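Local coordinates for protein triacylglycerol lipase (Clostridium botulinum, PDB 5AH1) that probably hydrolyses ester bonds in triacylglycerols, and also in synthetic polyesters, as a zinc-binding lipase of the alpha/beta-hydrolase class, at residues A[127-132]-A[197-202]; A[134-139]-A[209-214]; A[176-181]-A[189-194]; A[244-249]-A[303-308]. All coordinates share one frame; numbering follows the deposited sequence. Where two conformers were deposited one is given.

Interaction 1. Residues A[127-132]-A[197-202]. With ZN (zinc ion), chain B.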
loop_
_atom_site.group_PDB
_atom_site.type_symbol
_atom_site.label_atom_id
_atom_site.label_comp_id
_atom_site.label_asym_id
_atom_site.label_seq_id
_atom_site.Cartn_x
_atom_site.Cartn_y
_atom_site.Cartn_z
ATOM N N SER A 127 -11.659 2.038 0.854
ATOM C CA SER A 127 -11.013 3.296 1.184
ATOM C C SER A 127 -9.929 3.103 2.246
ATOM O O SER A 127 -9.892 2.111 2.958
ATOM C CB SER A 127 -12.029 4.282 1.721
ATOM O OG SER A 127 -12.540 3.812 2.955
ATOM N N ASN A 128 -9.049 4.088 2.362
ATOM C CA ASN A 128 -8.032 4.058 3.409
ATOM C C ASN A 128 -8.650 4.094 4.809
ATOM O O ASN A 128 -8.145 3.443 5.721
ATOM C CB ASN A 128 -7.039 5.203 3.205
ATOM C CG ASN A 128 -5.998 4.862 2.170
ATOM O OD1 ASN A 128 -5.299 3.849 2.313
ATOM N ND2 ASN A 128 -5.848 5.698 1.153
ATOM N N TRP A 129 -9.725 4.848 4.996
ATOM C CA TRP A 129 -10.421 4.811 6.280
ATOM C C TRP A 129 -10.883 3.384 6.587
ATOM O O TRP A 129 -10.628 2.833 7.672
ATOM C CB TRP A 129 -11.627 5.737 6.250
ATOM C CG TRP A 129 -12.477 5.686 7.498
ATOM C CD1 TRP A 129 -13.423 4.733 7.821
ATOM C CD2 TRP A 129 -12.481 6.628 8.589
ATOM N NE1 TRP A 129 -13.995 5.031 9.028
ATOM C CE2 TRP A 129 -13.443 6.187 9.517
ATOM C CE3 TRP A 129 -11.751 7.800 8.876
ATOM C CZ2 TRP A 129 -13.734 6.896 10.681
ATOM C CZ3 TRP A 129 -12.037 8.485 10.031
ATOM C CH2 TRP A 129 -13.005 8.030 10.926
ATOM N N ASP A 130 -11.571 2.765 5.627
ATOM C CA ASP A 130 -12.116 1.436 5.870
ATOM C C ASP A 130 -10.970 0.452 6.137
ATOM O O ASP A 130 -11.043 -0.371 7.046
ATOM C CB ASP A 130 -12.961 0.944 4.691
ATOM C CG ASP A 130 -14.298 1.706 4.512
ATOM O OD1 ASP A 130 -14.576 2.704 5.229
ATOM O OD2 ASP A 130 -15.086 1.271 3.635
ATOM N N ARG A 131 -9.925 0.538 5.327
ATOM C CA ARG A 131 -8.754 -0.315 5.504
ATOM C C ARG A 131 -8.057 -0.115 6.844
ATOM O O ARG A 131 -7.568 -1.067 7.426
ATOM C CB ARG A 131 -7.804 -0.116 4.329
ATOM C CG ARG A 131 -8.366 -0.712 3.008
ATOM C CD ARG A 131 -7.613 -0.214 1.794
ATOM N NE ARG A 131 -6.155 -0.244 1.937
ATOM C CZ ARG A 131 -5.328 -1.053 1.277
ATOM N NH1 ARG A 131 -5.766 -2.066 0.528
ATOM N NH2 ARG A 131 -4.026 -0.881 1.436
ATOM N N ALA A 132 -8.004 1.117 7.325
ATOM C CA ALA A 132 -7.419 1.383 8.631
ATOM C C ALA A 132 -8.240 0.750 9.765
ATOM O O ALA A 132 -7.674 0.193 10.704
ATOM C CB ALA A 132 -7.237 2.870 8.852
ATOM N N GLU A 197 -4.750 10.392 17.511
ATOM C CA GLU A 197 -5.619 11.554 17.698
ATOM C C GLU A 197 -7.116 11.267 17.636
ATOM O O GLU A 197 -7.911 12.140 17.961
ATOM C CB GLU A 197 -5.267 12.640 16.680
ATOM C CG GLU A 197 -3.849 13.162 16.821
ATOM C CD GLU A 197 -3.643 14.493 16.129
ATOM O OE1 GLU A 197 -4.256 15.487 16.559
ATOM O OE2 GLU A 197 -2.887 14.557 15.144
ATOM N N GLY A 198 -7.505 10.067 17.228
ATOM C CA GLY A 198 -8.915 9.746 17.104
ATOM C C GLY A 198 -9.636 10.463 15.965
ATOM O O GLY A 198 -9.003 11.004 15.058
ATOM N N SER A 199 -10.969 10.437 16.018
ATOM C CA SER A 199 -11.827 11.103 15.044
ATOM C C SER A 199 -12.866 11.943 15.765
ATOM O O SER A 199 -13.695 11.418 16.511
ATOM C CB SER A 199 -12.539 10.064 14.179
ATOM O OG SER A 199 -13.651 10.663 13.540
ATOM N N GLU A 200 -12.830 13.254 15.547
ATOM C CA GLU A 200 -13.788 14.154 16.182
ATOM C C GLU A 200 -15.215 13.810 15.771
ATOM O O GLU A 200 -16.131 13.841 16.592
ATOM C CB GLU A 200 -13.477 15.616 15.834
ATOM C CG GLU A 200 -12.138 16.131 16.372
ATOM C CD GLU A 200 -11.997 15.981 17.880
ATOM O OE1 GLU A 200 -12.929 16.375 18.614
ATOM O OE2 GLU A 200 -10.942 15.484 18.332
ATOM N N GLU A 201 -15.406 13.471 14.502
ATOM C CA GLU A 201 -16.754 13.143 14.025
ATOM C C GLU A 201 -17.309 11.949 14.783
ATOM O O GLU A 201 -18.469 11.953 15.191
ATOM C CB GLU A 201 -16.774 12.841 12.521
ATOM C CG GLU A 201 -16.320 13.986 11.645
ATOM C CD GLU A 201 -14.845 13.874 11.246
ATOM O OE1 GLU A 201 -13.988 13.699 12.142
ATOM O OE2 GLU A 201 -14.541 13.946 10.031
ATOM N N GLU A 202 -16.485 10.920 14.982
ATOM C CA GLU A 202 -16.956 9.758 15.716
ATOM C C GLU A 202 -17.163 10.066 17.200
ATOM O O GLU A 202 -18.145 9.637 17.802
ATOM C CB GLU A 202 -16.008 8.575 15.543
ATOM C CG GLU A 202 -15.870 8.073 14.129
ATOM C CD GLU A 202 -17.177 7.664 13.478
ATOM O OE1 GLU A 202 -18.151 7.310 14.185
ATOM O OE2 GLU A 202 -17.195 7.675 12.228
HETATM ZN ZN ZN B . -16.228 3.519 4.628
#
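W129 carries its CG opposite the backbone N (chi1 175°), which throws the indole outward from helix 128-140 to S199 and E202. E202 starts with its chain alongside its own backbone N and then folds at CG (chi2 -57°), bringing the carboxylate back to the indole from the opposite direction. The two partners meet the six-membered ring differently. S199 OG lies in the ring plane at its edge, 3.8 Å from W129 CH2, whereas E202 OE2 approaches obliquely, 3.9 Å from W129 CZ2, with the carboxylate and ring planes 44° apart. No hydrogen bond joins the segments, so the contact is one of van der Waals fit; the indole NE1 is bonded to Y146 O.

Both segments contain a helix start with a serine N-cap. S127 OG accepts from D130 N at 3.0 Å, and S199 OG accepts from E202 N at 3.2 Å. The oxygen that caps the start of helix 200-204 is therefore the same one that touches the indole edge. G198, with positive phi, breaks from helix 183-197 just ahead of this second cap. One residue after W129 the helix turns to a metal site: D130 OD1 binds the zinc ion at 1.9 Å, beside H150, H156 and D302. H150 binds that ion through NE2, while its backbone N donates to E202 OE2, the carboxylate oxygen lying against W129. S127 OG also hydrogen-bonds D302 OD1, a second tie between the cap serine and a zinc ligand.

Interaction 2. Residues A[134-139]-A[209-214]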
loop_
_atom_site.group_PDB
_atom_site.type_symbol
_atom_site.label_atom_id
_atom_site.label_comp_id
_atom_site.label_asym_id
_atom_site.label_seq_id
_atom_site.Cartn_x
_atom_site.Cartn_y
_atom_site.Cartn_z
ATOM N N GLU A 134 -10.136 -1.850 9.405
ATOM C CA GLU A 134 -9.895 -3.280 9.238
ATOM C C GLU A 134 -8.533 -3.668 9.812
ATOM O O GLU A 134 -8.409 -4.707 10.460
ATOM C CB GLU A 134 -10.023 -3.656 7.771
ATOM C CG GLU A 134 -11.459 -3.472 7.270
ATOM C CD GLU A 134 -11.566 -3.316 5.771
ATOM O OE1 GLU A 134 -10.557 -3.455 5.052
ATOM O OE2 GLU A 134 -12.696 -3.059 5.295
ATOM N N LEU A 135 -7.518 -2.846 9.573
ATOM C CA LEU A 135 -6.177 -3.107 10.083
ATOM C C LEU A 135 -6.140 -3.133 11.618
ATOM O O LEU A 135 -5.521 -4.012 12.229
ATOM C CB LEU A 135 -5.213 -2.057 9.539
ATOM C CG LEU A 135 -3.755 -2.176 9.958
ATOM C CD1 LEU A 135 -3.195 -3.547 9.629
ATOM C CD2 LEU A 135 -2.952 -1.079 9.275
ATOM N N TYR A 136 -6.823 -2.172 12.237
ATOM C CA TYR A 136 -6.984 -2.160 13.685
ATOM C C TYR A 136 -7.534 -3.491 14.205
ATOM O O TYR A 136 -6.932 -4.127 15.075
ATOM C CB TYR A 136 -7.870 -0.974 14.098
ATOM C CG TYR A 136 -8.225 -0.973 15.558
ATOM C CD1 TYR A 136 -7.364 -0.450 16.510
ATOM C CD2 TYR A 136 -9.428 -1.497 15.989
ATOM C CE1 TYR A 136 -7.692 -0.469 17.854
ATOM C CE2 TYR A 136 -9.762 -1.528 17.325
ATOM C CZ TYR A 136 -8.883 -1.020 18.260
ATOM O OH TYR A 136 -9.224 -1.038 19.592
ATOM N N ALA A 137 -8.635 -3.945 13.633
ATOM C CA ALA A 137 -9.241 -5.198 14.077
ATOM C C ALA A 137 -8.365 -6.397 13.758
ATOM O O ALA A 137 -8.331 -7.364 14.527
ATOM C CB ALA A 137 -10.606 -5.363 13.453
ATOM N N TYR A 138 -7.671 -6.355 12.626
ATOM C CA TYR A 138 -6.815 -7.467 12.228
ATOM C C TYR A 138 -5.696 -7.671 13.242
ATOM O O TYR A 138 -5.274 -8.802 13.505
ATOM C CB TYR A 138 -6.221 -7.245 10.825
ATOM C CG TYR A 138 -5.808 -8.535 10.181
ATOM C CD1 TYR A 138 -4.572 -9.094 10.443
ATOM C CD2 TYR A 138 -6.694 -9.256 9.395
ATOM C CE1 TYR A 138 -4.202 -10.306 9.899
ATOM C CE2 TYR A 138 -6.334 -10.474 8.854
ATOM C CZ TYR A 138 -5.086 -10.989 9.108
ATOM O OH TYR A 138 -4.729 -12.214 8.592
ATOM N N ILE A 139 -5.209 -6.564 13.803
ATOM C CA ILE A 139 -4.135 -6.623 14.790
ATOM C C ILE A 139 -4.633 -6.986 16.191
ATOM O O ILE A 139 -4.114 -7.923 16.813
ATOM C CB ILE A 139 -3.366 -5.263 14.830
ATOM C CG1 ILE A 139 -2.644 -5.015 13.499
ATOM C CG2 ILE A 139 -2.357 -5.229 15.969
ATOM C CD1 ILE A 139 -2.093 -3.606 13.335
ATOM N N ASN A 209 -20.900 2.448 22.281
ATOM C CA ASN A 209 -19.709 1.600 22.217
ATOM C C ASN A 209 -18.786 1.963 21.074
ATOM O O ASN A 209 -18.423 1.130 20.244
ATOM C CB ASN A 209 -20.109 0.129 22.190
ATOM C CG ASN A 209 -20.838 -0.257 23.445
ATOM O OD1 ASN A 209 -20.250 -0.225 24.547
ATOM N ND2 ASN A 209 -22.102 -0.601 23.322
ATOM N N ILE A 210 -18.384 3.230 21.053
ATOM C CA ILE A 210 -17.438 3.709 20.057
ATOM C C ILE A 210 -16.211 2.787 20.021
ATOM O O ILE A 210 -15.734 2.283 21.044
ATOM C CB ILE A 210 -17.022 5.175 20.351
ATOM C CG1 ILE A 210 -16.215 5.772 19.197
ATOM C CG2 ILE A 210 -16.273 5.279 21.693
ATOM C CD1 ILE A 210 -15.942 7.256 19.361
ATOM N N SER A 211 -15.684 2.543 18.833
ATOM C CA SER A 211 -14.427 1.803 18.737
ATOM C C SER A 211 -13.325 2.565 19.459
ATOM O O SER A 211 -13.184 3.771 19.266
ATOM C CB SER A 211 -14.005 1.631 17.281
ATOM O OG SER A 211 -12.746 0.977 17.234
ATOM N N PRO A 212 -12.490 1.864 20.247
ATOM C CA PRO A 212 -11.356 2.552 20.875
ATOM C C PRO A 212 -10.473 3.265 19.852
ATOM O O PRO A 212 -9.825 4.264 20.193
ATOM C CB PRO A 212 -10.594 1.414 21.551
ATOM C CG PRO A 212 -11.682 0.409 21.908
ATOM C CD PRO A 212 -12.646 0.479 20.739
ATOM N N LEU A 213 -10.428 2.758 18.620
ATOM C CA LEU A 213 -9.633 3.384 17.568
ATOM C C LEU A 213 -9.906 4.882 17.466
ATOM O O LEU A 213 -9.008 5.682 17.216
ATOM C CB LEU A 213 -9.884 2.704 16.214
ATOM C CG LEU A 213 -9.146 3.318 15.013
ATOM C CD1 LEU A 213 -7.626 3.321 15.248
ATOM C CD2 LEU A 213 -9.498 2.585 13.732
ATOM N N PHE A 214 -11.162 5.270 17.616
ATOM C CA PHE A 214 -11.547 6.645 17.345
ATOM C C PHE A 214 -11.368 7.589 18.535
ATOM O O PHE A 214 -11.616 8.787 18.398
ATOM C CB PHE A 214 -12.997 6.702 16.841
ATOM C CG PHE A 214 -13.248 5.831 15.638
ATOM C CD1 PHE A 214 -12.446 5.934 14.511
ATOM C CD2 PHE A 214 -14.276 4.898 15.631
ATOM C CE1 PHE A 214 -12.650 5.126 13.418
ATOM C CE2 PHE A 214 -14.480 4.089 14.534
ATOM C CZ PHE A 214 -13.666 4.197 13.435
#
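Y136 and L213 both place CG opposite the backbone N (chi1 173° and 177°), and their side chains slide past each other in opposite directions. The result is a CH-pi contact: L213 CB stands 4.0 Å from the centroid of the Y136 ring, only 8° off the ring normal and hence over the middle of one face. Beyond CB the leucine forks along the root of the ring. Its CD2 reaches Y136 CB at 3.9 Å, while CD1 lies 4.0 Å from Y136 CD1, so both methyls touch the tyrosine near its stem.

At the far end of the ring, P212 crosses the tyrosine at about a right angle, and P212 CB comes within 3.4 Å of Y136 OH. S211 OG approaches obliquely, 3.9 Å from Y136 CE2. That oxygen also accepts from L213 N at 3.2 Å, closing an ST turn, and the bond from F214 N to S211 O at 3.0 Å tightens the same bend. The turn sets the leucine over the ring and the proline beside the hydroxyl. On the helix 183-197 side, L191 packs on Y136, and L194 and L195 on L213.

No hydrogen bond links the segments. The helix and the coil between helix 200-204 and strand 221-227 are therefore joined by dispersion and CH-pi attraction, with the tyrosine's polar end toward the exposed proline and its ring face against the buried leucine.

Interaction 3. Residues A[176-181]-A[189-194]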
loop_
_atom_site.group_PDB
_atom_site.type_symbol
_atom_site.label_atom_id
_atom_site.label_comp_id
_atom_site.label_asym_id
_atom_site.label_seq_id
_atom_site.Cartn_x
_atom_site.Cartn_y
_atom_site.Cartn_z
ATOM N N ILE A 176 4.755 -1.492 17.540
ATOM C CA ILE A 176 5.096 -2.178 16.307
ATOM C C ILE A 176 5.706 -1.225 15.283
ATOM O O ILE A 176 5.574 -0.007 15.388
ATOM C CB ILE A 176 3.845 -2.858 15.670
ATOM C CG1 ILE A 176 2.814 -1.809 15.210
ATOM C CG2 ILE A 176 3.234 -3.844 16.652
ATOM C CD1 ILE A 176 1.621 -2.415 14.450
ATOM N N HIS A 177 6.357 -1.809 14.284
ATOM C CA HIS A 177 6.803 -1.120 13.085
ATOM C C HIS A 177 5.813 -1.483 11.985
ATOM O O HIS A 177 5.633 -2.666 11.704
ATOM C CB HIS A 177 8.169 -1.597 12.629
ATOM C CG HIS A 177 9.259 -1.381 13.623
ATOM N ND1 HIS A 177 9.775 -0.133 13.896
ATOM C CD2 HIS A 177 9.934 -2.256 14.406
ATOM C CE1 HIS A 177 10.736 -0.257 14.796
ATOM N NE2 HIS A 177 10.849 -1.530 15.126
ATOM N N LEU A 178 5.185 -0.491 11.356
ATOM C CA LEU A 178 4.296 -0.756 10.235
ATOM C C LEU A 178 5.037 -0.530 8.934
ATOM O O LEU A 178 5.704 0.496 8.762
ATOM C CB LEU A 178 3.075 0.163 10.275
ATOM C CG LEU A 178 2.016 -0.235 11.301
ATOM C CD1 LEU A 178 1.046 0.920 11.535
ATOM C CD2 LEU A 178 1.266 -1.475 10.852
ATOM N N ILE A 179 4.915 -1.482 8.018
ATOM C CA ILE A 179 5.473 -1.356 6.678
ATOM C C ILE A 179 4.358 -1.560 5.673
ATOM O O ILE A 179 3.713 -2.609 5.679
ATOM C CB ILE A 179 6.619 -2.378 6.423
ATOM C CG1 ILE A 179 7.744 -2.216 7.451
ATOM C CG2 ILE A 179 7.154 -2.232 5.010
ATOM C CD1 ILE A 179 8.931 -3.168 7.295
ATOM N N GLY A 180 4.159 -0.567 4.815
ATOM C CA GLY A 180 3.063 -0.593 3.871
ATOM C C GLY A 180 3.519 -0.332 2.457
ATOM O O GLY A 180 4.185 0.657 2.189
ATOM N N HIS A 181 3.132 -1.217 1.542
ATOM C CA HIS A 181 3.478 -1.082 0.129
ATOM C C HIS A 181 2.300 -0.487 -0.614
ATOM O O HIS A 181 1.145 -0.823 -0.336
ATOM C CB HIS A 181 3.850 -2.440 -0.458
ATOM C CG HIS A 181 4.120 -2.414 -1.928
ATOM N ND1 HIS A 181 3.240 -2.934 -2.859
ATOM C CD2 HIS A 181 5.139 -1.872 -2.636
ATOM C CE1 HIS A 181 3.743 -2.770 -4.070
ATOM N NE2 HIS A 181 4.890 -2.120 -3.961
ATOM N N ARG A 189 -0.410 5.163 7.512
ATOM C CA ARG A 189 -0.396 6.553 7.970
ATOM C C ARG A 189 -1.708 6.875 8.658
ATOM O O ARG A 189 -1.756 7.536 9.680
ATOM C CB ARG A 189 -0.161 7.515 6.816
ATOM C CG ARG A 189 1.269 7.568 6.257
ATOM C CD ARG A 189 1.340 8.359 4.955
ATOM N NE ARG A 189 0.667 9.652 5.103
ATOM C CZ ARG A 189 -0.077 10.234 4.167
ATOM N NH1 ARG A 189 -0.112 9.733 2.941
ATOM N NH2 ARG A 189 -0.733 11.340 4.462
ATOM N N THR A 190 -2.796 6.422 8.044
ATOM C CA THR A 190 -4.169 6.706 8.501
ATOM C C THR A 190 -4.430 6.027 9.851
ATOM O O THR A 190 -4.963 6.634 10.779
ATOM C CB THR A 190 -5.208 6.244 7.461
ATOM O OG1 THR A 190 -4.944 6.910 6.225
ATOM C CG2 THR A 190 -6.640 6.557 7.882
ATOM N N LEU A 191 -4.031 4.765 9.987
ATOM C CA LEU A 191 -4.173 4.088 11.268
ATOM C C LEU A 191 -3.394 4.824 12.353
ATOM O O LEU A 191 -3.894 5.009 13.464
ATOM C CB LEU A 191 -3.677 2.643 11.175
ATOM C CG LEU A 191 -3.730 1.883 12.503
ATOM C CD1 LEU A 191 -5.142 1.553 12.885
ATOM C CD2 LEU A 191 -2.900 0.600 12.468
ATOM N N THR A 192 -2.180 5.253 12.044
ATOM C CA THR A 192 -1.342 5.915 13.041
ATOM C C THR A 192 -1.979 7.244 13.484
ATOM O O THR A 192 -2.008 7.580 14.668
ATOM C CB THR A 192 0.087 6.112 12.502
ATOM O OG1 THR A 192 0.646 4.830 12.183
ATOM C CG2 THR A 192 0.951 6.807 13.524
ATOM N N GLN A 193 -2.604 7.948 12.540
ATOM C CA GLN A 193 -3.300 9.195 12.819
ATOM C C GLN A 193 -4.477 8.952 13.765
ATOM O O GLN A 193 -4.653 9.637 14.772
ATOM C CB GLN A 193 -3.796 9.819 11.521
ATOM C CG GLN A 193 -4.671 11.041 11.723
ATOM C CD GLN A 193 -3.922 12.228 12.251
ATOM O OE1 GLN A 193 -2.728 12.414 11.983
ATOM N NE2 GLN A 193 -4.616 13.037 13.032
ATOM N N LEU A 194 -5.301 7.966 13.425
ATOM C CA LEU A 194 -6.464 7.645 14.236
ATOM C C LEU A 194 -6.069 7.149 15.627
ATOM O O LEU A 194 -6.638 7.580 16.627
ATOM C CB LEU A 194 -7.338 6.608 13.518
ATOM C CG LEU A 194 -8.125 7.155 12.316
ATOM C CD1 LEU A 194 -8.780 6.038 11.543
ATOM C CD2 LEU A 194 -9.183 8.179 12.742
#
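L178 lies midway along strand 176-181 in extended backbone (phi/psi -98°/133°), and it meets L191 and T192 of helix 183-197. Strand alternation turns I176 and L178 to the helix and H177 and I179 to the other side of the sheet. The helical segment is regular, with Q193 N bonded to R189 O and L194 N to T190 O, each at 3.0 Å. L191 and T192 are consecutive, so they offer two adjoining side chains to the strand.

The L178 methyl CD1 does all the close touching. It lies 4.1 Å from L191 CD2 and 4.0 Å from T192 OG1, the leucines crossing at about a right angle while T192 and L178 run past one another in opposite senses. The threonine hydroxyl sits beside its own backbone N (chi1 -60°) and bonds I188 O one turn earlier, so this polar atom faces an apolar methyl with its hydrogen bond already made inside the helix.

Strand and helix are sequential, with the turn between them fitting the nucleophile elbow of alpha/beta-hydrolases; G180 would open its GxSxG sequence. The contact thus fastens the helix after the probable elbow to the strand before it. In the parallel sheet, strand 176-181 lies between 80-83 and 221-227: V81 and I221 flank L178, T192 also rests on I221 and V224, and L191 leans outward on L135 and Y136 of helix 128-140.

Interaction 4. Residues A[244-249]-A[303-308]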
loop_
_atom_site.group_PDB
_atom_site.type_symbol
_atom_site.label_atom_id
_atom_site.label_comp_id
_atom_site.label_asym_id
_atom_site.label_seq_id
_atom_site.Cartn_x
_atom_site.Cartn_y
_atom_site.Cartn_z
ATOM N N ASP A 244 -12.475 0.884 -15.280
ATOM C CA ASP A 244 -11.404 0.403 -16.143
ATOM C C ASP A 244 -10.134 0.130 -15.344
ATOM O O ASP A 244 -9.429 -0.824 -15.632
ATOM C CB ASP A 244 -11.122 1.393 -17.264
ATOM C CG ASP A 244 -12.256 1.470 -18.277
ATOM O OD1 ASP A 244 -13.153 0.591 -18.269
ATOM O OD2 ASP A 244 -12.237 2.403 -19.096
ATOM N N LEU A 245 -9.843 0.972 -14.352
ATOM C CA LEU A 245 -8.683 0.746 -13.499
ATOM C C LEU A 245 -8.847 -0.571 -12.748
ATOM O O LEU A 245 -7.932 -1.389 -12.707
ATOM C CB LEU A 245 -8.489 1.912 -12.531
ATOM C CG LEU A 245 -7.330 1.780 -11.540
ATOM C CD1 LEU A 245 -6.030 1.385 -12.219
ATOM C CD2 LEU A 245 -7.129 3.080 -10.781
ATOM N N ILE A 246 -10.022 -0.801 -12.171
ATOM C CA ILE A 246 -10.246 -2.063 -11.475
ATOM C C ILE A 246 -10.133 -3.254 -12.439
ATOM O O ILE A 246 -9.496 -4.258 -12.132
ATOM C CB ILE A 246 -11.619 -2.088 -10.760
ATOM C CG1 ILE A 246 -11.727 -0.982 -9.706
ATOM C CG2 ILE A 246 -11.857 -3.449 -10.113
ATOM C CD1 ILE A 246 -10.904 -1.227 -8.481
ATOM N N SER A 247 -10.735 -3.139 -13.616
ATOM C CA SER A 247 -10.708 -4.223 -14.588
ATOM C C SER A 247 -9.264 -4.528 -15.018
ATOM O O SER A 247 -8.851 -5.688 -15.071
ATOM C CB SER A 247 -11.593 -3.873 -15.782
ATOM O OG SER A 247 -11.737 -4.993 -16.626
ATOM N N TYR A 248 -8.494 -3.485 -15.305
ATOM C CA TYR A 248 -7.077 -3.642 -15.586
ATOM C C TYR A 248 -6.351 -4.412 -14.474
ATOM O O TYR A 248 -5.560 -5.314 -14.752
ATOM C CB TYR A 248 -6.412 -2.275 -15.779
ATOM C CG TYR A 248 -4.907 -2.357 -15.758
ATOM C CD1 TYR A 248 -4.205 -2.863 -16.839
ATOM C CD2 TYR A 248 -4.191 -1.938 -14.649
ATOM C CE1 TYR A 248 -2.824 -2.960 -16.818
ATOM C CE2 TYR A 248 -2.812 -2.031 -14.612
ATOM C CZ TYR A 248 -2.133 -2.537 -15.706
ATOM O OH TYR A 248 -0.750 -2.620 -15.653
ATOM N N THR A 249 -6.647 -4.066 -13.231
ATOM C CA THR A 249 -5.950 -4.677 -12.117
ATOM C C THR A 249 -6.335 -6.159 -11.936
ATOM O O THR A 249 -5.531 -6.951 -11.468
ATOM C CB THR A 249 -6.147 -3.860 -10.840
ATOM O OG1 THR A 249 -5.859 -2.481 -11.122
ATOM C CG2 THR A 249 -5.204 -4.343 -9.770
ATOM N N ILE A 303 -13.954 4.894 -1.431
ATOM C CA ILE A 303 -13.516 3.721 -2.192
ATOM C C ILE A 303 -12.057 3.940 -2.635
ATOM O O ILE A 303 -11.608 5.077 -2.700
ATOM C CB ILE A 303 -14.509 3.478 -3.372
ATOM C CG1 ILE A 303 -14.384 2.062 -3.932
ATOM C CG2 ILE A 303 -14.364 4.565 -4.420
ATOM C CD1 ILE A 303 -14.858 0.971 -2.977
ATOM N N ALA A 304 -11.323 2.869 -2.925
ATOM C CA ALA A 304 -9.891 3.025 -3.168
ATOM C C ALA A 304 -9.559 3.916 -4.365
ATOM O O ALA A 304 -8.591 4.660 -4.328
ATOM C CB ALA A 304 -9.214 1.667 -3.341
ATOM N N THR A 305 -10.336 3.815 -5.433
ATOM C CA THR A 305 -10.036 4.543 -6.657
ATOM C C THR A 305 -10.049 6.061 -6.428
ATOM O O THR A 305 -9.222 6.784 -7.000
ATOM C CB THR A 305 -10.978 4.086 -7.803
ATOM O OG1 THR A 305 -12.306 3.932 -7.307
ATOM C CG2 THR A 305 -10.522 2.747 -8.324
ATOM N N TYR A 306 -10.932 6.546 -5.558
ATOM C CA TYR A 306 -10.920 7.954 -5.180
ATOM C C TYR A 306 -9.700 8.275 -4.314
ATOM O O TYR A 306 -8.981 9.252 -4.549
ATOM C CB TYR A 306 -12.199 8.355 -4.447
ATOM C CG TYR A 306 -12.107 9.768 -3.927
ATOM C CD1 TYR A 306 -12.341 10.857 -4.752
ATOM C CD2 TYR A 306 -11.731 10.020 -2.614
ATOM C CE1 TYR A 306 -12.230 12.148 -4.283
ATOM C CE2 TYR A 306 -11.606 11.299 -2.145
ATOM C CZ TYR A 306 -11.859 12.364 -2.966
ATOM O OH TYR A 306 -11.719 13.645 -2.477
ATOM N N ASP A 307 -9.459 7.451 -3.302
ATOM C CA ASP A 307 -8.372 7.699 -2.356
ATOM C C ASP A 307 -6.984 7.639 -3.008
ATOM O O ASP A 307 -6.024 8.225 -2.490
ATOM C CB ASP A 307 -8.474 6.704 -1.195
ATOM C CG ASP A 307 -9.356 7.207 -0.043
ATOM O OD1 ASP A 307 -9.942 8.312 -0.160
ATOM O OD2 ASP A 307 -9.444 6.479 0.976
ATOM N N LEU A 308 -6.878 6.907 -4.114
ATOM C CA LEU A 308 -5.660 6.805 -4.913
ATOM C C LEU A 308 -5.427 7.970 -5.850
ATOM O O LEU A 308 -4.300 8.172 -6.299
ATOM C CB LEU A 308 -5.667 5.517 -5.733
ATOM C CG LEU A 308 -5.520 4.230 -4.914
ATOM C CD1 LEU A 308 -5.849 3.019 -5.761
ATOM C CD2 LEU A 308 -4.115 4.090 -4.320
#
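T305 reaches helix 242-257 through a single methyl, CG2, which meets both I246 and L245. CG2 takes the position opposite the carbonyl carbon because OG1 is turned between the backbone N and that carbon (chi1 42°). I246 bends at its second torsion (chi2 -72°), curling its terminal methyl over to T305 and crossing it at about a right angle. Here the packing is closest: T305 CG2 lies 4.0 Å from I246 CD1 and 4.2 Å from I246 CG1. L245 closes from the neighbouring position, its CD2 4.2 Å from T305 CG2.

Away from this cluster the side chains no longer touch. L308, also turned to the opposite helix, brings CD1 only to 5.2 Å from L245 CD2, and A304 CB remains 6.1 Å from I246 CD1. The partly exposed residues D244 and T249 lie beyond contact distance on one helix, as do Y306 and D307 on the other. W297 of helix 296-299 touches both I246 and T305, extending the close part, while M183 packs on A304 and L308.

All the touching groups are methyl or methylene carbons, and no hydrogen bond crosses. The attachment is therefore dispersive, whereas hydrogen bonds lie beside it: T249 OG1 donates to L245 O at 2.8 Å, and T305 O is hydrogen-bonded to S237 OG, a ligand of one potassium site; a potassium ion lies about 7 Å from the L245 side chain.

Interactions 1 and 2 share helix 128-140, with centres 9 Å apart, and join directly: S199 N meets F214 O at 3.0 Å, probably a hydrogen bond. Their segments alternate along the chain, so 197-202 and 209-214 return to the same helix. Interaction 3 falls between the halves of both and attaches helix 183-197 to the central parallel sheet, 12 Å and 13 Å away between centres. Together these three run in touching succession from the sheet through helices 183-197 and 128-140 to the outer loop. Interaction 4 follows in sequence, 20 Å from interaction 1, linked to it by a hydrogen bond from N128 N to D307 OD2; D302, just before 303-308, shares the zinc with D130.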